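Local structure of hypothetical protein (1QYI) at residues L36-H41 / D124-N129; L81-S86 / A149-F154; I87-I92 / Q116-N121. The protein is of unknown function but probably belongs to the haloacid dehalogenase (HAD)-like hydrolases, with a parallel-sheet core and a large helical insertion. All coordinates share one frame; numbering follows the deposited sequence.

Interaction 1 (L36-H41 / D124-N129); sequences LGLHSH and DCFNLN
Cys-125 meets His-39 at the start of the contact. Its SG lies 3.7 Å from His-39 CE1. Cys-125 SG is 4.7 Å from the centroid of the His-39 ring and approaches it obliquely.

Phe-126 follows and works in two ways. Its backbone O accepts a hydrogen bond from His-39 NE2 at 3.0 Å. The N-H...O angle is 147°, so the bond is somewhat bent. On the carbonyl side the approach is straighter, with a C=O...N angle of 159°. The oxygen lies in the imidazole plane, at the ring edge. This direction puts the proton on NE2 and helps to fix the rotation of the ring. The Phe-126 side chain swings the other way, to Leu-38. Its CG is anti to the backbone N (chi1 173°), and the ring presents an edge to the leucine. Leu-38 CD2 touches Phe-126 CD2 at 3.6 Å and CE2 at 3.8 Å, near the ring plane. Phe-126 also rests on Ile-92 of helix 77-93, as Leu-38 does.

Further along, the side chain of Leu-128 packs on Leu-30 of helix 16-31.

The two loops are thus joined by one polar and one apolar link through neighbouring residues, Leu-38 and His-39. The imidazole of one loop reaches a main-chain carbonyl of the other, while the leucine meets the phenylalanine ring beside it. Both loops belong to the mainly helical, strand-free region that follows strand 3-6, probably a cap domain of the HAD fold.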
ATOM      1  N   LEU A  36      -7.511 -23.542  -0.588  1.00 21.17           N
ATOM      2  CA  LEU A  36      -6.849 -24.707  -1.159  1.00 20.39           C
ATOM      3  C   LEU A  36      -6.508 -25.756  -0.094  1.00 21.60           C
ATOM      4  O   LEU A  36      -6.804 -26.939  -0.260  1.00 19.73           O
ATOM      5  CB  LEU A  36      -5.584 -24.322  -1.932  1.00 18.36           C
ATOM      6  CG  LEU A  36      -5.755 -23.868  -3.385  1.00 17.19           C
ATOM      7  CD1 LEU A  36      -4.378 -23.830  -4.041  1.00 17.33           C
ATOM      8  CD2 LEU A  36      -6.673 -24.823  -4.143  1.00 15.60           C
ATOM      9  N   GLY A  37      -5.907 -25.325   1.010  1.00 22.97           N
ATOM     10  CA  GLY A  37      -5.557 -26.271   2.050  1.00 22.47           C
ATOM     11  C   GLY A  37      -4.553 -27.280   1.537  1.00 23.71           C
ATOM     12  O   GLY A  37      -4.739 -28.483   1.692  1.00 26.52           O
ATOM     13  N   LEU A  38      -3.481 -26.782   0.929  1.00 23.07           N
ATOM     14  CA  LEU A  38      -2.426 -27.616   0.370  1.00 21.54           C
ATOM     15  C   LEU A  38      -1.743 -28.470   1.431  1.00 21.08           C
ATOM     16  O   LEU A  38      -1.701 -29.695   1.318  1.00 22.96           O
ATOM     17  CB  LEU A  38      -1.392 -26.723  -0.327  1.00 22.52           C
ATOM     18  CG  LEU A  38      -0.953 -26.989  -1.771  1.00 23.09           C
ATOM     19  CD1 LEU A  38      -2.158 -27.014  -2.713  1.00 22.89           C
ATOM     20  CD2 LEU A  38       0.022 -25.896  -2.192  1.00 22.97           C
ATOM     21  N   HIS A  39      -1.201 -27.825   2.458  1.00 21.71           N
ATOM     22  CA  HIS A  39      -0.517 -28.534   3.537  1.00 23.22           C
ATOM     23  C   HIS A  39      -0.862 -27.938   4.908  1.00 23.62           C
ATOM     24  O   HIS A  39      -1.693 -27.029   4.992  1.00 24.16           O
ATOM     25  CB  HIS A  39       0.998 -28.496   3.299  1.00 22.09           C
ATOM     26  CG  HIS A  39       1.409 -29.072   1.977  1.00 23.98           C
ATOM     27  ND1 HIS A  39       0.977 -30.299   1.525  1.00 21.05           N
ATOM     28  CD2 HIS A  39       2.218 -28.577   1.004  1.00 23.82           C
ATOM     29  CE1 HIS A  39       1.494 -30.539   0.337  1.00 20.86           C
ATOM     30  NE2 HIS A  39       2.252 -29.511  -0.003  1.00 20.57           N
ATOM     31  N   SER A  40      -0.245 -28.453   5.973  1.00 24.15           N
ATOM     32  CA  SER A  40      -0.509 -27.950   7.323  1.00 24.33           C
ATOM     33  C   SER A  40       0.090 -26.562   7.447  1.00 25.50           C
ATOM     34  O   SER A  40       0.877 -26.129   6.602  1.00 27.56           O
ATOM     35  CB  SER A  40       0.084 -28.878   8.398  1.00 24.72           C
ATOM     36  OG  SER A  40       1.496 -28.763   8.506  1.00 22.48           O
ATOM     37  N   HIS A  41      -0.279 -25.862   8.504  1.00 24.19           N
ATOM     38  CA  HIS A  41       0.213 -24.521   8.676  1.00 23.57           C
ATOM     39  C   HIS A  41      -0.042 -24.063  10.099  1.00 25.01           C
ATOM     40  O   HIS A  41      -0.901 -24.606  10.804  1.00 25.58           O
ATOM     41  CB  HIS A  41      -0.492 -23.605   7.688  1.00 22.10           C
ATOM     42  CG  HIS A  41      -1.971 -23.529   7.898  1.00 19.74           C
ATOM     43  ND1 HIS A  41      -2.535 -22.692   8.840  1.00 19.64           N
ATOM     44  CD2 HIS A  41      -2.982 -24.228   7.351  1.00 18.74           C
ATOM     45  CE1 HIS A  41      -3.841 -22.891   8.860  1.00 18.99           C
ATOM     46  NE2 HIS A  41      -4.144 -23.814   7.973  1.00 20.35           N
ATOM     47  N   ASP A 124      -0.118 -37.077  -6.507  1.00 35.68           N
ATOM     48  CA  ASP A 124       1.055 -37.117  -5.652  1.00 33.92           C
ATOM     49  C   ASP A 124       1.057 -35.900  -4.754  1.00 31.27           C
ATOM     50  O   ASP A 124       0.218 -35.015  -4.888  1.00 32.23           O
ATOM     51  CB  ASP A 124       2.335 -37.114  -6.494  1.00 35.52           C
ATOM     52  CG  ASP A 124       2.202 -37.929  -7.767  1.00 36.16           C
ATOM     53  OD1 ASP A 124       1.758 -39.098  -7.691  1.00 37.78           O
ATOM     54  OD2 ASP A 124       2.544 -37.397  -8.840  1.00 35.67           O
ATOM     55  N   CYS A 125       1.993 -35.863  -3.820  1.00 27.77           N
ATOM     56  CA  CYS A 125       2.092 -34.719  -2.942  1.00 25.91           C
ATOM     57  C   CYS A 125       2.579 -33.566  -3.815  1.00 25.73           C
ATOM     58  O   CYS A 125       3.554 -33.714  -4.551  1.00 26.39           O
ATOM     59  CB  CYS A 125       3.103 -34.998  -1.832  1.00 26.05           C
ATOM     60  SG  CYS A 125       3.324 -33.634  -0.682  1.00 23.00           S
ATOM     61  N   PHE A 126       1.899 -32.425  -3.763  1.00 25.81           N
ATOM     62  CA  PHE A 126       2.314 -31.271  -4.564  1.00 24.33           C
ATOM     63  C   PHE A 126       3.428 -30.493  -3.841  1.00 23.23           C
ATOM     64  O   PHE A 126       3.363 -30.307  -2.626  1.00 20.59           O
ATOM     65  CB  PHE A 126       1.110 -30.345  -4.816  1.00 25.92           C
ATOM     66  CG  PHE A 126       1.475 -29.057  -5.499  1.00 26.73           C
ATOM     67  CD1 PHE A 126       1.863 -29.049  -6.837  1.00 29.13           C
ATOM     68  CD2 PHE A 126       1.534 -27.869  -4.777  1.00 28.26           C
ATOM     69  CE1 PHE A 126       2.316 -27.880  -7.448  1.00 29.16           C
ATOM     70  CE2 PHE A 126       1.986 -26.692  -5.373  1.00 29.74           C
ATOM     71  CZ  PHE A 126       2.380 -26.701  -6.712  1.00 29.27           C
ATOM     72  N   ASN A 127       4.454 -30.054  -4.571  1.00 24.15           N
ATOM     73  CA  ASN A 127       5.537 -29.278  -3.951  1.00 27.04           C
ATOM     74  C   ASN A 127       5.426 -27.817  -4.410  1.00 29.55           C
ATOM     75  O   ASN A 127       5.405 -27.529  -5.603  1.00 30.54           O
ATOM     76  CB  ASN A 127       6.918 -29.858  -4.309  1.00 25.20           C
ATOM     77  CG  ASN A 127       7.077 -31.323  -3.870  1.00 23.00           C
ATOM     78  OD1 ASN A 127       6.658 -31.709  -2.772  1.00 15.69           O
ATOM     79  ND2 ASN A 127       7.696 -32.135  -4.726  1.00 21.82           N
ATOM     80  N   LEU A 128       5.373 -26.900  -3.450  1.00 32.57           N
ATOM     81  CA  LEU A 128       5.194 -25.477  -3.720  1.00 36.08           C
ATOM     82  C   LEU A 128       5.989 -24.799  -4.837  1.00 37.52           C
ATOM     83  O   LEU A 128       5.396 -24.165  -5.721  1.00 39.24           O
ATOM     84  CB  LEU A 128       5.385 -24.695  -2.427  1.00 37.66           C
ATOM     85  CG  LEU A 128       4.886 -23.253  -2.455  1.00 39.42           C
ATOM     86  CD1 LEU A 128       3.492 -23.142  -3.078  1.00 38.28           C
ATOM     87  CD2 LEU A 128       4.873 -22.763  -1.024  1.00 39.95           C
ATOM     88  N   ASN A 129       7.313 -24.925  -4.796  1.00 36.22           N
ATOM     89  CA  ASN A 129       8.189 -24.294  -5.786  1.00 36.71           C
ATOM     90  C   ASN A 129       7.955 -22.776  -5.797  1.00 37.27           C
ATOM     91  O   ASN A 129       7.492 -22.207  -6.791  1.00 36.92           O
ATOM     92  CB  ASN A 129       7.942 -24.877  -7.182  1.00 36.34           C
ATOM     93  CG  ASN A 129       8.856 -24.272  -8.246  1.00 36.33           C
ATOM     94  OD1 ASN A 129       8.707 -24.555  -9.434  1.00 40.39           O
ATOM     95  ND2 ASN A 129       9.803 -23.441  -7.824  1.00 34.31           N
TER

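Interaction 2 (L81-S86 / A149-F154); sequences LFIVFS and AALEEF
This is a helix-helix contact inside the helical insertion, which is consistent with a HAD-type cap. Helices 77-93 and 144-158 run nearly parallel here, at 17°. Their local axes are 11.2 Å apart, so the gap is bridged by side chains and not by close backbones.

Leu-151 spans most of it and points at the other helix. Its chi1 of 164° carries CG toward helix 77-93, and chi2 of 58° sets the two methyls. CD2 does most of the touching. Leu-151 CD2 lies 3.5 Å from Ile-83 CD1, and the two side chains run antiparallel alongside one another. The same methyl reaches Phe-82 CE2 at 3.8 Å, where the side chains lie roughly perpendicular. The other branch of Leu-151, CD1, meets Ser-86 CB at 3.6 Å. One leucine thus touches Phe-82 and Ile-83 on one turn and Ser-86 on the next, without any hydrogen bond between the helices.

The surroundings are also largely apolar. Trp-174 packs edge-to-face with Phe-82, and Ile-83 also leans on Ile-147 and Tyr-148.

Ser-86 keeps its polar atom within its own helix. Its OG bonds to Phe-82 O, which also accepts the backbone N-H of Ser-86. The hydroxyl comes to that carbonyl from above its plane, and Ser-86 OG lies 3.7 Å over the centre of the Phe-82 ring.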
ATOM      1  N   LEU A  81      -0.028  -9.557  -4.767  1.00 26.50           N
ATOM      2  CA  LEU A  81      -0.393 -10.804  -4.121  1.00 26.92           C
ATOM      3  C   LEU A  81      -1.253 -11.652  -5.057  1.00 26.93           C
ATOM      4  O   LEU A  81      -1.192 -12.878  -5.022  1.00 27.59           O
ATOM      5  CB  LEU A  81      -1.133 -10.523  -2.814  1.00 25.93           C
ATOM      6  CG  LEU A  81      -2.495  -9.834  -2.876  1.00 25.76           C
ATOM      7  CD1 LEU A  81      -3.586 -10.860  -3.177  1.00 25.40           C
ATOM      8  CD2 LEU A  81      -2.783  -9.168  -1.525  1.00 24.25           C
ATOM      9  N   PHE A  82      -2.053 -11.004  -5.896  1.00 26.39           N
ATOM     10  CA  PHE A  82      -2.895 -11.740  -6.832  1.00 25.86           C
ATOM     11  C   PHE A  82      -2.056 -12.498  -7.860  1.00 24.97           C
ATOM     12  O   PHE A  82      -2.267 -13.689  -8.062  1.00 24.45           O
ATOM     13  CB  PHE A  82      -3.849 -10.791  -7.568  1.00 26.58           C
ATOM     14  CG  PHE A  82      -4.673 -11.462  -8.644  1.00 25.96           C
ATOM     15  CD1 PHE A  82      -5.737 -12.300  -8.309  1.00 24.70           C
ATOM     16  CD2 PHE A  82      -4.395 -11.239  -9.995  1.00 25.46           C
ATOM     17  CE1 PHE A  82      -6.515 -12.896  -9.295  1.00 24.91           C
ATOM     18  CE2 PHE A  82      -5.168 -11.832 -10.993  1.00 25.90           C
ATOM     19  CZ  PHE A  82      -6.235 -12.664 -10.641  1.00 24.93           C
ATOM     20  N   ILE A  83      -1.125 -11.804  -8.518  1.00 24.27           N
ATOM     21  CA  ILE A  83      -0.274 -12.425  -9.535  1.00 23.61           C
ATOM     22  C   ILE A  83       0.560 -13.565  -8.950  1.00 22.82           C
ATOM     23  O   ILE A  83       0.673 -14.638  -9.546  1.00 24.21           O
ATOM     24  CB  ILE A  83       0.673 -11.372 -10.231  1.00 24.22           C
ATOM     25  CG1 ILE A  83       0.185 -11.062 -11.656  1.00 24.76           C
ATOM     26  CG2 ILE A  83       2.086 -11.923 -10.382  1.00 23.22           C
ATOM     27  CD1 ILE A  83      -1.143 -10.336 -11.754  1.00 22.86           C
ATOM     28  N   VAL A  84       1.134 -13.333  -7.778  1.00 21.98           N
ATOM     29  CA  VAL A  84       1.951 -14.340  -7.106  1.00 22.56           C
ATOM     30  C   VAL A  84       1.119 -15.582  -6.768  1.00 22.63           C
ATOM     31  O   VAL A  84       1.590 -16.711  -6.891  1.00 22.88           O
ATOM     32  CB  VAL A  84       2.573 -13.757  -5.809  1.00 21.78           C
ATOM     33  CG1 VAL A  84       3.150 -14.870  -4.947  1.00 20.77           C
ATOM     34  CG2 VAL A  84       3.663 -12.754  -6.180  1.00 18.06           C
ATOM     35  N   PHE A  85      -0.125 -15.377  -6.354  1.00 21.85           N
ATOM     36  CA  PHE A  85      -0.971 -16.499  -6.003  1.00 19.66           C
ATOM     37  C   PHE A  85      -1.493 -17.235  -7.231  1.00 19.50           C
ATOM     38  O   PHE A  85      -1.788 -18.434  -7.165  1.00 20.24           O
ATOM     39  CB  PHE A  85      -2.141 -16.028  -5.149  1.00 17.97           C
ATOM     40  CG  PHE A  85      -3.144 -17.102  -4.887  1.00 17.20           C
ATOM     41  CD1 PHE A  85      -2.880 -18.105  -3.962  1.00 13.06           C
ATOM     42  CD2 PHE A  85      -4.341 -17.142  -5.612  1.00 17.24           C
ATOM     43  CE1 PHE A  85      -3.791 -19.137  -3.763  1.00 17.87           C
ATOM     44  CE2 PHE A  85      -5.260 -18.170  -5.421  1.00 16.75           C
ATOM     45  CZ  PHE A  85      -4.990 -19.174  -4.494  1.00 16.21           C
ATOM     46  N   SER A  86      -1.620 -16.526  -8.348  1.00 19.26           N
ATOM     47  CA  SER A  86      -2.107 -17.148  -9.585  1.00 21.50           C
ATOM     48  C   SER A  86      -1.063 -18.108 -10.168  1.00 22.76           C
ATOM     49  O   SER A  86      -1.401 -19.179 -10.676  1.00 24.35           O
ATOM     50  CB  SER A  86      -2.458 -16.076 -10.626  1.00 19.97           C
ATOM     51  OG  SER A  86      -3.618 -15.362 -10.262  1.00 17.50           O
ATOM     52  N   ALA A 149      -1.639  -9.484 -18.955  1.00 38.34           N
ATOM     53  CA  ALA A 149      -1.739 -10.177 -20.233  1.00 39.65           C
ATOM     54  C   ALA A 149      -0.833 -11.411 -20.228  1.00 40.17           C
ATOM     55  O   ALA A 149      -1.219 -12.472 -20.716  1.00 41.05           O
ATOM     56  CB  ALA A 149      -1.348  -9.236 -21.377  1.00 40.02           C
ATOM     57  N   ALA A 150       0.369 -11.271 -19.672  1.00 40.42           N
ATOM     58  CA  ALA A 150       1.312 -12.383 -19.599  1.00 40.69           C
ATOM     59  C   ALA A 150       0.724 -13.481 -18.721  1.00 41.71           C
ATOM     60  O   ALA A 150       0.789 -14.666 -19.054  1.00 42.11           O
ATOM     61  CB  ALA A 150       2.639 -11.908 -19.022  1.00 39.81           C
ATOM     62  N   LEU A 151       0.148 -13.072 -17.594  1.00 43.30           N
ATOM     63  CA  LEU A 151      -0.463 -14.000 -16.651  1.00 44.44           C
ATOM     64  C   LEU A 151      -1.579 -14.800 -17.307  1.00 45.83           C
ATOM     65  O   LEU A 151      -1.748 -15.986 -17.022  1.00 46.13           O
ATOM     66  CB  LEU A 151      -1.022 -13.231 -15.447  1.00 44.75           C
ATOM     67  CG  LEU A 151      -2.022 -13.966 -14.552  1.00 43.47           C
ATOM     68  CD1 LEU A 151      -1.386 -15.225 -14.009  1.00 44.94           C
ATOM     69  CD2 LEU A 151      -2.471 -13.055 -13.423  1.00 43.25           C
ATOM     70  N   GLU A 152      -2.331 -14.151 -18.192  1.00 46.69           N
ATOM     71  CA  GLU A 152      -3.445 -14.798 -18.893  1.00 49.03           C
ATOM     72  C   GLU A 152      -2.978 -15.785 -19.967  1.00 49.27           C
ATOM     73  O   GLU A 152      -3.526 -16.883 -20.102  1.00 49.01           O
ATOM     74  CB  GLU A 152      -4.335 -13.733 -19.527  1.00 50.41           C
ATOM     75  CG  GLU A 152      -5.653 -14.239 -20.068  1.00 52.60           C
ATOM     76  CD  GLU A 152      -6.604 -13.100 -20.367  1.00 56.07           C
ATOM     77  OE1 GLU A 152      -6.293 -12.277 -21.256  1.00 56.93           O
ATOM     78  OE2 GLU A 152      -7.658 -13.012 -19.698  1.00 57.80           O
ATOM     79  N   GLU A 153      -1.967 -15.375 -20.726  1.00 49.32           N
ATOM     80  CA  GLU A 153      -1.394 -16.198 -21.781  1.00 49.69           C
ATOM     81  C   GLU A 153      -0.757 -17.431 -21.161  1.00 48.30           C
ATOM     82  O   GLU A 153      -0.835 -18.528 -21.707  1.00 49.23           O
ATOM     83  CB  GLU A 153      -0.343 -15.384 -22.552  1.00 51.84           C
ATOM     84  CG  GLU A 153       0.737 -16.198 -23.273  1.00 56.26           C
ATOM     85  CD  GLU A 153       0.346 -16.637 -24.673  1.00 59.48           C
ATOM     86  OE1 GLU A 153      -0.622 -17.421 -24.812  1.00 59.33           O
ATOM     87  OE2 GLU A 153       1.012 -16.185 -25.638  1.00 62.32           O
ATOM     88  N   PHE A 154      -0.123 -17.237 -20.013  1.00 47.57           N
ATOM     89  CA  PHE A 154       0.538 -18.319 -19.297  1.00 46.47           C
ATOM     90  C   PHE A 154      -0.474 -19.371 -18.867  1.00 46.89           C
ATOM     91  O   PHE A 154      -0.229 -20.571 -18.993  1.00 46.95           O
ATOM     92  CB  PHE A 154       1.238 -17.758 -18.065  1.00 46.35           C
ATOM     93  CG  PHE A 154       2.074 -18.756 -17.329  1.00 45.26           C
ATOM     94  CD1 PHE A 154       3.277 -19.201 -17.865  1.00 45.35           C
ATOM     95  CD2 PHE A 154       1.670 -19.239 -16.090  1.00 45.37           C
ATOM     96  CE1 PHE A 154       4.067 -20.113 -17.175  1.00 44.50           C
ATOM     97  CE2 PHE A 154       2.452 -20.151 -15.392  1.00 44.98           C
ATOM     98  CZ  PHE A 154       3.653 -20.589 -15.936  1.00 45.33           C
TER

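Interaction 3 (I87-I92 / Q116-N121); sequences IHLIDI and QNISTN
Ile-92 and Ile-118 mark the closest backbone approach, with 8.4 Å between their CA atoms. The first belongs to the last turns of helix 77-93. The second lies in the loop after helix 111-115, just before a short 3-10 turn at residues 119-120. Each backbone is held by its own bonds. Ile-92 N bonds to His-88 O at 3.0 Å along the helix, and Asn-121 N bonds to Ile-118 O at 3.1 Å across the turn. No hydrogen bond joins the two segments.

The side chains make the contact. Both isoleucines point toward each other, and they lie nearly perpendicular. Their CG2 methyls meet, with Ile-92 CG2 and Ile-118 CG2 4.0 Å apart. With CG2 anti to the backbone N in both, the short branches are the ones that meet. The longer branch of Ile-118 continues extended (chi2 172°). Its end turns to Leu-89, one helical turn before Ile-92. There Leu-89 CD1 and Ile-118 CD1 are 4.4 Å apart, a looser touch. Phe-104 of helix 98-106 packs on both Leu-89 and Ile-118 and extends this apolar patch. Leu-36 also touches Ile-118.

All three contacting residues are buried, yet the shared surface is small, at 96 Å². Every touching group is a methyl. The contact therefore has no directional bond and no charge. It joins the loop to the helix by dispersion forces and the burial of hydrocarbon, so the shape of the branched side chains, not polar pairing, sets the fit.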
ATOM      1  N   ILE A  87       0.204 -17.711 -10.078  1.00 24.41           N
ATOM      2  CA  ILE A  87       1.315 -18.507 -10.584  1.00 24.15           C
ATOM      3  C   ILE A  87       1.350 -19.865  -9.890  1.00 24.02           C
ATOM      4  O   ILE A  87       1.636 -20.888 -10.513  1.00 23.26           O
ATOM      5  CB  ILE A  87       2.655 -17.762 -10.366  1.00 24.78           C
ATOM      6  CG1 ILE A  87       2.623 -16.439 -11.124  1.00 23.63           C
ATOM      7  CG2 ILE A  87       3.822 -18.609 -10.852  1.00 25.34           C
ATOM      8  CD1 ILE A  87       2.288 -16.618 -12.593  1.00 25.65           C
ATOM      9  N   HIS A  88       1.051 -19.870  -8.596  1.00 23.88           N
ATOM     10  CA  HIS A  88       1.037 -21.112  -7.846  1.00 25.05           C
ATOM     11  C   HIS A  88      -0.246 -21.870  -8.115  1.00 26.20           C
ATOM     12  O   HIS A  88      -0.253 -23.098  -8.108  1.00 27.58           O
ATOM     13  CB  HIS A  88       1.168 -20.851  -6.350  1.00 25.08           C
ATOM     14  CG  HIS A  88       2.510 -20.341  -5.947  1.00 26.75           C
ATOM     15  ND1 HIS A  88       3.686 -20.863  -6.461  1.00 26.33           N
ATOM     16  CD2 HIS A  88       2.882 -19.374  -5.085  1.00 27.17           C
ATOM     17  CE1 HIS A  88       4.710 -20.235  -5.931  1.00 26.72           C
ATOM     18  NE2 HIS A  88       4.257 -19.321  -5.088  1.00 28.35           N
ATOM     19  N   LEU A  89      -1.333 -21.144  -8.353  1.00 26.95           N
ATOM     20  CA  LEU A  89      -2.600 -21.791  -8.620  1.00 26.14           C
ATOM     21  C   LEU A  89      -2.483 -22.526  -9.946  1.00 27.10           C
ATOM     22  O   LEU A  89      -2.794 -23.711 -10.037  1.00 27.74           O
ATOM     23  CB  LEU A  89      -3.734 -20.764  -8.683  1.00 24.84           C
ATOM     24  CG  LEU A  89      -5.111 -21.351  -9.024  1.00 22.05           C
ATOM     25  CD1 LEU A  89      -5.473 -22.416  -8.018  1.00 22.88           C
ATOM     26  CD2 LEU A  89      -6.146 -20.259  -9.056  1.00 22.77           C
ATOM     27  N   ILE A  90      -2.028 -21.814 -10.969  1.00 26.60           N
ATOM     28  CA  ILE A  90      -1.851 -22.389 -12.300  1.00 28.35           C
ATOM     29  C   ILE A  90      -0.917 -23.610 -12.202  1.00 28.86           C
ATOM     30  O   ILE A  90      -1.101 -24.604 -12.901  1.00 28.79           O
ATOM     31  CB  ILE A  90      -1.257 -21.316 -13.287  1.00 26.39           C
ATOM     32  CG1 ILE A  90      -2.306 -20.256 -13.586  1.00 24.44           C
ATOM     33  CG2 ILE A  90      -0.825 -21.959 -14.598  1.00 28.18           C
ATOM     34  CD1 ILE A  90      -1.733 -18.953 -14.095  1.00 28.07           C
ATOM     35  N   ASP A  91       0.068 -23.527 -11.309  1.00 29.69           N
ATOM     36  CA  ASP A  91       1.043 -24.592 -11.106  1.00 28.92           C
ATOM     37  C   ASP A  91       0.411 -25.865 -10.527  1.00 28.71           C
ATOM     38  O   ASP A  91       0.775 -26.986 -10.898  1.00 28.15           O
ATOM     39  CB  ASP A  91       2.169 -24.084 -10.194  1.00 29.31           C
ATOM     40  CG  ASP A  91       3.395 -24.974 -10.228  1.00 30.68           C
ATOM     41  OD1 ASP A  91       3.711 -25.520 -11.312  1.00 33.11           O
ATOM     42  OD2 ASP A  91       4.071 -25.095  -9.185  1.00 30.81           O
ATOM     43  N   ILE A  92      -0.533 -25.678  -9.611  1.00 28.03           N
ATOM     44  CA  ILE A  92      -1.238 -26.782  -8.974  1.00 27.89           C
ATOM     45  C   ILE A  92      -2.282 -27.344  -9.948  1.00 29.48           C
ATOM     46  O   ILE A  92      -2.552 -28.548  -9.958  1.00 30.20           O
ATOM     47  CB  ILE A  92      -1.941 -26.306  -7.661  1.00 26.28           C
ATOM     48  CG1 ILE A  92      -0.901 -25.752  -6.695  1.00 24.48           C
ATOM     49  CG2 ILE A  92      -2.681 -27.460  -6.995  1.00 24.28           C
ATOM     50  CD1 ILE A  92      -1.485 -25.166  -5.436  1.00 28.35           C
ATOM     51  N   GLN A 116     -11.650 -25.277  -2.824  1.00 25.40           N
ATOM     52  CA  GLN A 116     -11.720 -26.361  -1.846  1.00 25.91           C
ATOM     53  C   GLN A 116     -11.850 -27.770  -2.434  1.00 26.00           C
ATOM     54  O   GLN A 116     -11.869 -28.759  -1.695  1.00 25.16           O
ATOM     55  CB  GLN A 116     -12.891 -26.105  -0.909  1.00 25.78           C
ATOM     56  CG  GLN A 116     -12.871 -24.716  -0.312  1.00 27.14           C
ATOM     57  CD  GLN A 116     -14.153 -24.380   0.415  1.00 26.93           C
ATOM     58  OE1 GLN A 116     -14.272 -23.323   1.033  1.00 29.65           O
ATOM     59  NE2 GLN A 116     -15.126 -25.274   0.336  1.00 25.27           N
ATOM     60  N   ASN A 117     -11.919 -27.862  -3.757  1.00 25.89           N
ATOM     61  CA  ASN A 117     -12.071 -29.148  -4.414  1.00 29.60           C
ATOM     62  C   ASN A 117     -10.922 -29.493  -5.352  1.00 32.29           C
ATOM     63  O   ASN A 117     -11.118 -30.176  -6.359  1.00 34.29           O
ATOM     64  CB  ASN A 117     -13.383 -29.170  -5.202  1.00 30.85           C
ATOM     65  CG  ASN A 117     -14.587 -28.876  -4.333  1.00 31.82           C
ATOM     66  OD1 ASN A 117     -14.694 -29.387  -3.212  1.00 34.17           O
ATOM     67  ND2 ASN A 117     -15.506 -28.070  -4.841  1.00 30.90           N
ATOM     68  N   ILE A 118      -9.721 -29.043  -5.026  1.00 32.94           N
ATOM     69  CA  ILE A 118      -8.579 -29.305  -5.885  1.00 34.57           C
ATOM     70  C   ILE A 118      -7.566 -30.242  -5.238  1.00 37.00           C
ATOM     71  O   ILE A 118      -7.047 -31.147  -5.889  1.00 37.78           O
ATOM     72  CB  ILE A 118      -7.881 -27.977  -6.265  1.00 33.87           C
ATOM     73  CG1 ILE A 118      -8.801 -27.137  -7.148  1.00 31.26           C
ATOM     74  CG2 ILE A 118      -6.588 -28.257  -6.979  1.00 35.19           C
ATOM     75  CD1 ILE A 118      -8.286 -25.747  -7.402  1.00 29.84           C
ATOM     76  N   SER A 119      -7.300 -30.017  -3.955  1.00 38.90           N
ATOM     77  CA  SER A 119      -6.341 -30.809  -3.195  1.00 40.90           C
ATOM     78  C   SER A 119      -6.703 -32.299  -3.134  1.00 42.32           C
ATOM     79  O   SER A 119      -5.820 -33.158  -3.075  1.00 41.51           O
ATOM     80  CB  SER A 119      -6.235 -30.236  -1.777  1.00 42.44           C
ATOM     81  OG  SER A 119      -5.061 -30.688  -1.115  1.00 45.05           O
ATOM     82  N   THR A 120      -7.996 -32.605  -3.151  1.00 43.28           N
ATOM     83  CA  THR A 120      -8.448 -33.988  -3.088  1.00 45.05           C
ATOM     84  C   THR A 120      -8.158 -34.773  -4.370  1.00 44.39           C
ATOM     85  O   THR A 120      -8.146 -36.005  -4.358  1.00 44.65           O
ATOM     86  CB  THR A 120      -9.968 -34.062  -2.803  1.00 47.31           C
ATOM     87  OG1 THR A 120     -10.707 -33.558  -3.928  1.00 47.08           O
ATOM     88  CG2 THR A 120     -10.315 -33.232  -1.562  1.00 49.46           C
ATOM     89  N   ASN A 121      -7.912 -34.055  -5.465  1.00 42.92           N
ATOM     90  CA  ASN A 121      -7.645 -34.676  -6.762  1.00 42.76           C
ATOM     91  C   ASN A 121      -6.166 -34.716  -7.134  1.00 43.28           C
ATOM     92  O   ASN A 121      -5.814 -35.009  -8.282  1.00 44.63           O
ATOM     93  CB  ASN A 121      -8.418 -33.940  -7.854  1.00 42.04           C
ATOM     94  CG  ASN A 121      -9.914 -34.100  -7.711  1.00 41.32           C
ATOM     95  OD1 ASN A 121     -10.675 -33.164  -7.947  1.00 40.38           O
ATOM     96  ND2 ASN A 121     -10.345 -35.297  -7.334  1.00 41.67           N
TER

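Overall arrangement
All three contacts lie in the helical region between strands 3-6 and 233-237, on the same side of the chain's centre. Interactions 2 and 3 share helix 77-93, using consecutive segments of it, and their centres are about 15 Å apart. Ile-90 links them by packing on Leu-151 and Phe-154. Interactions 1 and 3 are closer, with centres about 9 Å apart, and Ile-92 touches Leu-36. The centres of interactions 1 and 2 are about 19 Å apart, their nearest atoms about 5 Å, without touching. Along the chain interactions 1 and 2 interleave, and interaction 3 falls within both spans. Helix 77-93 thus connects loops far apart in sequence with helix 144-158, interaction 3 lying between the other two contacts.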